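Local coordinates for SA0254 protein (Staphylococcus aureus subsp. aureus, PDB 2OOI), which is probably the effector-binding UTRA domain of a GntR-type transcriptional regulator, although its function and natural ligand are not established, at residues B[79-82]-B[83-86]. Sequence-based numbering, arbitrary orientation.
Sequences NDDI and AKGS
The carboxylate of D81 is shared between K84 and N79, one oxygen for each: OD1 forms a salt bridge with NZ of K84 at 3.4 Å, and OD2 takes a weak hydrogen bond from ND2 of N79. Both nitrogens lie out of the carboxylate plane, on the same side of it. Long, flexible K84 can run beside the acid, its CE 3.3 Å from D81 OD1; a bend at the last torsion (chi4 37°) folds the ammonium back over the turn toward D80. D80 OD1 stands 4.2 Å from that NZ, too far for a salt bridge, though the opposite charges probably attract. The other end of the N79 amide makes an Asx motif, OD1 accepting from I82 N at 2.8 Å in a nearly straight bond (173°), and short polar asparagine suits the start of such a turn. Backbone bonds close the turn: A83 N to N79 O spans four residues, K84 N to D81 O and G85 N to I82 O three each. A water joins I82 O to S86 O. D81 and K84 are exposed to solvent, whereas small, buried A83 fits against V24 of strand 20-30, and D80 touches F27. The turn lies in the loop between helix 72-75 and helix 87-94; S86 is the N-cap of the latter, its OG bonded to D89 N.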
loop_
_atom_site.group_PDB
_atom_site.type_symbol
_atom_site.label_atom_id
_atom_site.label_comp_id
_atom_site.label_asym_id
_atom_site.label_seq_id
_atom_site.Cartn_x
_atom_site.Cartn_y
_atom_site.Cartn_z
ATOM N N ASN B 79 20.560 20.219 -6.884
ATOM C CA ASN B 79 21.683 19.611 -7.596
ATOM C C ASN B 79 21.838 18.158 -7.106
ATOM O O ASN B 79 21.082 17.705 -6.220
ATOM C CB ASN B 79 22.962 20.402 -7.362
ATOM C CG ASN B 79 23.687 19.998 -6.079
ATOM O OD1 ASN B 79 23.071 19.695 -5.063
ATOM N ND2 ASN B 79 25.019 19.985 -6.141
ATOM N N ASP B 80 22.817 17.441 -7.651
ATOM C CA ASP B 80 22.997 16.025 -7.294
ATOM C C ASP B 80 23.580 15.761 -5.885
ATOM O O ASP B 80 23.291 14.733 -5.269
ATOM C CB ASP B 80 23.791 15.265 -8.370
ATOM C CG ASP B 80 25.205 15.769 -8.550
ATOM O OD1 ASP B 80 25.738 16.474 -7.674
ATOM O OD2 ASP B 80 25.788 15.423 -9.588
ATOM N N ASP B 81 24.373 16.689 -5.370
ATOM C CA ASP B 81 24.800 16.580 -4.003
ATOM C C ASP B 81 23.619 16.658 -3.083
ATOM O O ASP B 81 23.454 15.775 -2.257
ATOM C CB ASP B 81 25.822 17.650 -3.644
ATOM C CG ASP B 81 27.180 17.378 -4.271
ATOM O OD1 ASP B 81 27.616 16.201 -4.149
ATOM O OD2 ASP B 81 27.796 18.320 -4.871
ATOM N N ILE B 82 22.780 17.683 -3.209
ATOM C CA ILE B 82 21.676 17.783 -2.259
ATOM C C ILE B 82 20.848 16.466 -2.379
ATOM O O ILE B 82 20.352 15.915 -1.386
ATOM C CB ILE B 82 20.795 19.112 -2.342
ATOM C CG1 ILE B 82 21.624 20.327 -2.004
ATOM C CG2 ILE B 82 19.478 19.117 -1.528
ATOM C CD1 ILE B 82 20.895 21.604 -2.302
ATOM N N ALA B 83 20.770 15.946 -3.606
ATOM C CA ALA B 83 20.076 14.687 -3.902
ATOM C C ALA B 83 20.653 13.419 -3.205
ATOM O O ALA B 83 19.979 12.410 -3.146
ATOM C CB ALA B 83 20.039 14.490 -5.402
ATOM N N LYS B 84 21.880 13.453 -2.699
ATOM C CA LYS B 84 22.400 12.324 -1.922
ATOM C C LYS B 84 21.657 12.171 -0.591
ATOM O O LYS B 84 21.474 11.058 -0.122
ATOM C CB LYS B 84 23.915 12.454 -1.641
ATOM C CG LYS B 84 24.830 12.447 -2.903
ATOM C CD LYS B 84 26.219 13.073 -2.622
ATOM C CE LYS B 84 27.206 12.972 -3.823
ATOM N NZ LYS B 84 26.529 13.141 -5.167
ATOM N N GLY B 85 21.228 13.267 0.023
ATOM C CA GLY B 85 20.551 13.206 1.320
ATOM C C GLY B 85 19.054 13.287 1.191
ATOM O O GLY B 85 18.500 12.954 0.147
ATOM N N SER B 86 18.394 13.727 2.257
ATOM C CA SER B 86 16.943 13.887 2.263
ATOM C C SER B 86 16.532 15.120 1.500
ATOM O O SER B 86 16.798 16.243 1.933
ATOM C CB SER B 86 16.416 14.034 3.683
ATOM O OG SER B 86 15.040 14.399 3.663
HETATM O O HOH W 1 19.533 17.100 1.572
#